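Local coordinates for structural polyprotein, VP1 (Israeli acute paralysis virus, PDB 5CDD) that probably serves as a structural protein of the viral capsid, one of the coat proteins derived from the structural polyprotein, at residues F46-D51 with T177-R182; R93-N98 with V140-V145. All coordinates share one frame; numbering follows the deposited sequence.

Contact 1: residues F46-D51 with T177-R182; sequences FRTITD and TQIVAR
Ile49 and Thr50 both face Val180 in a classic beta bulge, where one strand carries an extra residue against its antiparallel neighbour. Ile49 N gives a straight hydrogen bond of 2.8 Å to Val180 O, with an N-H...O angle of 170°. Val180 N in turn binds Thr50 O at 2.9 Å. Beyond the bulge, Arg182 N donates to Arg47 O at 3.1 Å, and the return bond from Arg47 N to Arg182 O is weak.

The side chains fill in around this backbone. CG1 of Ile49 lies between its backbone N and carbonyl carbon (chi1 56°). CD1 continues extended (chi2 179°) and meets Val180 CG1 at 3.7 Å. The other branch, CG2, sits 3.6 Å from Arg182 NE, with the two side chains crossing at about a right angle. Thr50 CG2 packs against CB and CG2 of Val180.

The strands are 47-55 and 176-184. By their order in the sheet they correspond to the first two strands of the BIDG sheet of the viral jelly roll. The chain turns a corner at Ile49 and again at Asp51. Helix 64-73 packs on the side chains of Ile49 and Arg182. The Arg182 guanidinium goes beyond the strands to salt bridges with Asp76 and Asp71, so its charge is probably balanced there.

On the face that carries Thr48 and Ala181, Thr48 CG2 lies alongside Ile179 CG2, 3.9 Å away. Arg111 of a second VP1 subunit packs on both Thr48 and Ile179. At the other end, the Phe46 ring turns an edge to Ala181 O, which is 3.9 Å from CD2.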
loop_
_atom_site.group_PDB
_atom_site.type_symbol
_atom_site.label_atom_id
_atom_site.label_comp_id
_atom_site.label_asym_id
_atom_site.label_seq_id
_atom_site.Cartn_x
_atom_site.Cartn_y
_atom_site.Cartn_z
ATOM N N PHE A 46 11.325 -31.985 10.606
ATOM C CA PHE A 46 11.018 -33.361 10.237
ATOM C C PHE A 46 12.270 -34.218 10.206
ATOM O O PHE A 46 13.342 -33.755 9.815
ATOM C CB PHE A 46 10.333 -33.421 8.870
ATOM C CG PHE A 46 8.885 -33.025 8.898
ATOM C CD1 PHE A 46 8.514 -31.695 9.060
ATOM C CD2 PHE A 46 7.889 -33.988 8.772
ATOM C CE1 PHE A 46 7.170 -31.330 9.098
ATOM C CE2 PHE A 46 6.546 -33.633 8.810
ATOM C CZ PHE A 46 6.186 -32.301 8.972
ATOM N N ARG A 47 12.124 -35.469 10.621
ATOM C CA ARG A 47 13.233 -36.415 10.639
ATOM C C ARG A 47 12.691 -37.787 10.261
ATOM O O ARG A 47 11.570 -38.137 10.631
ATOM C CB ARG A 47 13.865 -36.458 12.030
ATOM C CG ARG A 47 14.698 -35.228 12.368
ATOM C CD ARG A 47 15.985 -35.213 11.566
ATOM N NE ARG A 47 16.856 -34.096 11.921
ATOM C CZ ARG A 47 16.692 -32.846 11.496
ATOM N NH1 ARG A 47 15.683 -32.543 10.690
ATOM N NH2 ARG A 47 17.545 -31.900 11.871
ATOM N N THR A 48 13.477 -38.558 9.517
ATOM C CA THR A 48 13.034 -39.881 9.094
ATOM C C THR A 48 13.004 -40.858 10.260
ATOM O O THR A 48 13.865 -40.817 11.138
ATOM C CB THR A 48 13.943 -40.465 7.983
ATOM O OG1 THR A 48 15.273 -40.640 8.486
ATOM C CG2 THR A 48 13.983 -39.534 6.786
ATOM N N ILE A 49 11.995 -41.723 10.272
ATOM C CA ILE A 49 11.861 -42.729 11.317
ATOM C C ILE A 49 12.035 -44.107 10.701
ATOM O O ILE A 49 12.168 -45.099 11.406
ATOM C CB ILE A 49 10.486 -42.649 12.005
ATOM C CG1 ILE A 49 9.365 -42.774 10.965
ATOM C CG2 ILE A 49 10.375 -41.347 12.760
ATOM C CD1 ILE A 49 7.957 -42.728 11.544
ATOM N N THR A 50 12.031 -44.152 9.374
ATOM C CA THR A 50 12.209 -45.393 8.631
ATOM C C THR A 50 12.501 -45.061 7.177
ATOM O O THR A 50 11.740 -44.342 6.534
ATOM C CB THR A 50 10.954 -46.301 8.692
ATOM O OG1 THR A 50 11.212 -47.516 7.979
ATOM C CG2 THR A 50 9.757 -45.612 8.064
ATOM N N ASP A 51 13.614 -45.569 6.661
ATOM C CA ASP A 51 13.976 -45.307 5.277
ATOM C C ASP A 51 13.244 -46.265 4.354
ATOM O O ASP A 51 13.438 -46.239 3.142
ATOM C CB ASP A 51 15.488 -45.454 5.083
ATOM C CG ASP A 51 16.283 -44.460 5.914
ATOM O OD1 ASP A 51 16.214 -43.244 5.627
ATOM O OD2 ASP A 51 16.978 -44.896 6.858
ATOM N N THR A 177 6.128 -48.766 -0.771
ATOM C CA THR A 177 7.361 -48.750 -0.009
ATOM C C THR A 177 7.789 -47.285 0.023
ATOM O O THR A 177 8.078 -46.694 -1.016
ATOM C CB THR A 177 8.447 -49.613 -0.681
ATOM O OG1 THR A 177 9.675 -49.462 0.038
ATOM C CG2 THR A 177 8.649 -49.210 -2.136
ATOM N N GLN A 178 7.806 -46.685 1.210
ATOM C CA GLN A 178 8.173 -45.278 1.309
ATOM C C GLN A 178 9.058 -44.921 2.489
ATOM O O GLN A 178 9.178 -45.677 3.455
ATOM C CB GLN A 178 6.914 -44.405 1.376
ATOM C CG GLN A 178 5.708 -44.974 0.650
ATOM C CD GLN A 178 4.842 -45.841 1.546
ATOM O OE1 GLN A 178 5.338 -46.678 2.299
ATOM N NE2 GLN A 178 3.535 -45.649 1.456
ATOM N N ILE A 179 9.681 -43.753 2.386
ATOM C CA ILE A 179 10.528 -43.231 3.446
ATOM C C ILE A 179 9.574 -42.406 4.299
ATOM O O ILE A 179 8.915 -41.495 3.797
ATOM C CB ILE A 179 11.630 -42.308 2.894
ATOM C CG1 ILE A 179 12.501 -43.071 1.891
ATOM C CG2 ILE A 179 12.477 -41.783 4.036
ATOM C CD1 ILE A 179 13.521 -42.211 1.177
ATOM N N VAL A 180 9.484 -42.735 5.579
ATOM C CA VAL A 180 8.582 -42.017 6.463
ATOM C C VAL A 180 9.309 -41.050 7.390
ATOM O O VAL A 180 10.256 -41.423 8.085
ATOM C CB VAL A 180 7.749 -43.000 7.314
ATOM C CG1 VAL A 180 6.715 -42.241 8.125
ATOM C CG2 VAL A 180 7.078 -44.025 6.415
ATOM N N ALA A 181 8.858 -39.800 7.385
ATOM C CA ALA A 181 9.432 -38.760 8.228
ATOM C C ALA A 181 8.283 -38.101 8.980
ATOM O O ALA A 181 7.226 -37.851 8.403
ATOM C CB ALA A 181 10.155 -37.734 7.374
ATOM N N ARG A 182 8.480 -37.827 10.266
ATOM C CA ARG A 182 7.427 -37.205 11.057
ATOM C C ARG A 182 7.897 -36.018 11.886
ATOM O O ARG A 182 9.085 -35.699 11.938
ATOM C CB ARG A 182 6.788 -38.231 11.995
ATOM C CG ARG A 182 7.719 -38.727 13.083
ATOM C CD ARG A 182 6.983 -39.586 14.090
ATOM N NE ARG A 182 7.890 -40.111 15.105
ATOM C CZ ARG A 182 7.513 -40.879 16.121
ATOM N NH1 ARG A 182 6.237 -41.214 16.265
ATOM N NH2 ARG A 182 8.415 -41.317 16.992
#

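Contact 2: residues R93-N98 with V140-V145; sequences RYKFFN and VHEVEV
Phe96, Val140 and Arg93 give up the most surface in this pairing. Phe96 lies beside His141, and both side chains point the same way. Its ring edge meets the His141 carbonyl, with CD1 3.3 Å from His141 O. The two rings meet obliquely, planes at 65° and centroids 6.0 Å apart. Phe96 CE1 also touches Val143 CG1 at 4.3 Å.

Val140 packs on Phe97 on the other side of the sheet. Its CG2 comes within 3.5 Å of Phe97 CD2. CG1 makes a CH-pi contact over one face of the Phe97 ring, 4.3 Å from the centroid.

Segment 93-98 is the end of strand 87-98. By position in the sheet that strand and 140-145 correspond to D and G of the jelly roll. The segments run antiparallel without a break in register. Tyr94 with Val143 and Phe96 with His141 are the hydrogen-bonded pairs, each joined by two backbone bonds. The Tyr94, Phe96, His141 and Val143 face looks into the beta sandwich, where strands 110-116 and 166-172 of the other sheet meet it.

Arg93 and Glu144 extend side by side on the opposite face. Arg93 NE donates to Glu144 OE1 at 3.2 Å in a salt bridge. The oxygen lies in the guanidinium plane, but the donor stands above the carboxylate plane. Both ends have partners in another capsid chain: Ser1 O takes Arg93 NH1, and Arg4 pairs with Glu144 OE2. On the same face Lys95 bends at its end (chi4 -52°), and NZ meets the anti lone pair of Glu142 OE2 at 2.6 Å. Asp27 of a further capsid chain also binds this ammonium group, so two carboxylates probably share its charge.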
loop_
_atom_site.group_PDB
_atom_site.type_symbol
_atom_site.label_atom_id
_atom_site.label_comp_id
_atom_site.label_asym_id
_atom_site.label_seq_id
_atom_site.Cartn_x
_atom_site.Cartn_y
_atom_site.Cartn_z
ATOM N N ARG A 93 2.410 -34.576 12.450
ATOM C CA ARG A 93 2.545 -34.472 11.000
ATOM C C ARG A 93 3.389 -35.613 10.451
ATOM O O ARG A 93 4.338 -36.062 11.096
ATOM C CB ARG A 93 3.192 -33.136 10.620
ATOM C CG ARG A 93 2.284 -31.937 10.808
ATOM C CD ARG A 93 3.038 -30.632 10.641
ATOM N NE ARG A 93 2.138 -29.484 10.692
ATOM C CZ ARG A 93 2.543 -28.224 10.803
ATOM N NH1 ARG A 93 3.835 -27.949 10.878
ATOM N NH2 ARG A 93 1.656 -27.238 10.839
ATOM N N TYR A 94 3.034 -36.080 9.258
ATOM C CA TYR A 94 3.761 -37.166 8.612
ATOM C C TYR A 94 3.996 -36.873 7.136
ATOM O O TYR A 94 3.181 -36.222 6.483
ATOM C CB TYR A 94 2.990 -38.488 8.719
ATOM C CG TYR A 94 2.707 -38.958 10.127
ATOM C CD1 TYR A 94 1.584 -38.510 10.821
ATOM C CD2 TYR A 94 3.557 -39.861 10.763
ATOM C CE1 TYR A 94 1.313 -38.953 12.118
ATOM C CE2 TYR A 94 3.298 -40.309 12.056
ATOM C CZ TYR A 94 2.175 -39.853 12.727
ATOM O OH TYR A 94 1.916 -40.298 14.006
ATOM N N LYS A 95 5.120 -37.352 6.618
ATOM C CA LYS A 95 5.450 -37.185 5.210
ATOM C C LYS A 95 5.924 -38.532 4.688
ATOM O O LYS A 95 6.852 -39.129 5.239
ATOM C CB LYS A 95 6.552 -36.138 5.012
ATOM C CG LYS A 95 6.167 -34.734 5.435
ATOM C CD LYS A 95 7.120 -33.701 4.849
ATOM C CE LYS A 95 6.900 -32.330 5.472
ATOM N NZ LYS A 95 5.471 -31.909 5.429
ATOM N N PHE A 96 5.273 -39.018 3.639
ATOM C CA PHE A 96 5.643 -40.297 3.055
ATOM C C PHE A 96 6.247 -40.089 1.676
ATOM O O PHE A 96 5.547 -39.722 0.732
ATOM C CB PHE A 96 4.417 -41.212 2.951
ATOM C CG PHE A 96 3.667 -41.371 4.243
ATOM C CD1 PHE A 96 2.763 -40.400 4.664
ATOM C CD2 PHE A 96 3.878 -42.486 5.050
ATOM C CE1 PHE A 96 2.074 -40.535 5.872
ATOM C CE2 PHE A 96 3.196 -42.632 6.262
ATOM C CZ PHE A 96 2.291 -41.653 6.674
ATOM N N PHE A 97 7.553 -40.309 1.566
ATOM C CA PHE A 97 8.243 -40.157 0.293
ATOM C C PHE A 97 8.218 -41.496 -0.433
ATOM O O PHE A 97 8.930 -42.429 -0.065
ATOM C CB PHE A 97 9.689 -39.712 0.509
ATOM C CG PHE A 97 9.824 -38.432 1.281
ATOM C CD1 PHE A 97 9.652 -38.413 2.662
ATOM C CD2 PHE A 97 10.123 -37.240 0.627
ATOM C CE1 PHE A 97 9.778 -37.225 3.383
ATOM C CE2 PHE A 97 10.250 -36.048 1.339
ATOM C CZ PHE A 97 10.077 -36.041 2.719
ATOM N N ASN A 98 7.385 -41.581 -1.462
ATOM C CA ASN A 98 7.243 -42.798 -2.246
ATOM C C ASN A 98 8.552 -43.258 -2.879
ATOM O O ASN A 98 9.311 -42.452 -3.415
ATOM C CB ASN A 98 6.199 -42.579 -3.341
ATOM C CG ASN A 98 6.101 -43.747 -4.293
ATOM O OD1 ASN A 98 5.726 -44.854 -3.900
ATOM N ND2 ASN A 98 6.442 -43.511 -5.556
ATOM N N VAL A 140 5.499 -37.091 -2.589
ATOM C CA VAL A 140 5.366 -36.842 -1.156
ATOM C C VAL A 140 3.931 -36.646 -0.672
ATOM O O VAL A 140 3.223 -35.749 -1.131
ATOM C CB VAL A 140 6.191 -35.603 -0.739
ATOM C CG1 VAL A 140 6.226 -35.484 0.777
ATOM C CG2 VAL A 140 7.597 -35.703 -1.305
ATOM N N HIS A 141 3.519 -37.489 0.269
ATOM C CA HIS A 141 2.179 -37.424 0.844
ATOM C C HIS A 141 2.299 -36.793 2.227
ATOM O O HIS A 141 2.736 -37.439 3.181
ATOM C CB HIS A 141 1.589 -38.835 0.937
ATOM C CG HIS A 141 0.148 -38.875 1.345
ATOM N ND1 HIS A 141 -0.256 -38.826 2.663
ATOM C CD2 HIS A 141 -0.984 -38.973 0.610
ATOM C CE1 HIS A 141 -1.574 -38.895 2.721
ATOM N NE2 HIS A 141 -2.041 -38.985 1.489
ATOM N N GLU A 142 1.922 -35.522 2.320
ATOM C CA GLU A 142 1.994 -34.772 3.570
ATOM C C GLU A 142 0.617 -34.605 4.205
ATOM O O GLU A 142 -0.298 -34.058 3.590
ATOM C CB GLU A 142 2.620 -33.402 3.299
ATOM C CG GLU A 142 4.075 -33.476 2.855
ATOM C CD GLU A 142 4.566 -32.189 2.220
ATOM O OE1 GLU A 142 4.315 -31.991 1.013
ATOM O OE2 GLU A 142 5.198 -31.372 2.924
ATOM N N VAL A 143 0.476 -35.071 5.441
ATOM C CA VAL A 143 -0.799 -34.991 6.146
ATOM C C VAL A 143 -0.613 -34.664 7.632
ATOM O O VAL A 143 0.405 -35.009 8.232
ATOM C CB VAL A 143 -1.579 -36.325 5.997
ATOM C CG1 VAL A 143 -0.788 -37.462 6.621
ATOM C CG2 VAL A 143 -2.953 -36.207 6.629
ATOM N N GLU A 144 -1.601 -33.994 8.217
ATOM C CA GLU A 144 -1.538 -33.615 9.623
ATOM C C GLU A 144 -2.719 -34.161 10.416
ATOM O O GLU A 144 -3.856 -34.146 9.945
ATOM C CB GLU A 144 -1.516 -32.095 9.758
ATOM C CG GLU A 144 -1.318 -31.608 11.179
ATOM C CD GLU A 144 -1.526 -30.116 11.310
ATOM O OE1 GLU A 144 -1.022 -29.366 10.445
ATOM O OE2 GLU A 144 -2.186 -29.692 12.281
ATOM N N VAL A 145 -2.440 -34.633 11.625
ATOM C CA VAL A 145 -3.470 -35.179 12.498
ATOM C C VAL A 145 -3.732 -34.203 13.641
ATOM O O VAL A 145 -2.871 -33.986 14.491
ATOM C CB VAL A 145 -3.032 -36.532 13.091
ATOM C CG1 VAL A 145 -4.103 -37.065 14.023
ATOM C CG2 VAL A 145 -2.761 -37.520 11.973
#

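How the contacts relate
The two contacts lie in one sheet, with centres 9 Å apart. Strands 176-184 and 87-98 are neighbours, so the order runs 47-55, 176-184, 87-98, 140-145, the B-I-D-G order of the jelly roll. Probable backbone hydrogen bonds join them: Ala181 O to Lys95 N at 2.8 Å, and Ile179 O to Phe97 N at 2.9 Å. Side chains also meet across this seam: Val180 packs on Phe96, Arg182 on Tyr94, and the Phe46 ring makes a cation-pi contact with Lys95. Both strands of contact 2 fall in the sequence between the two strands of contact 1. Both contacts touch a second VP1 subunit.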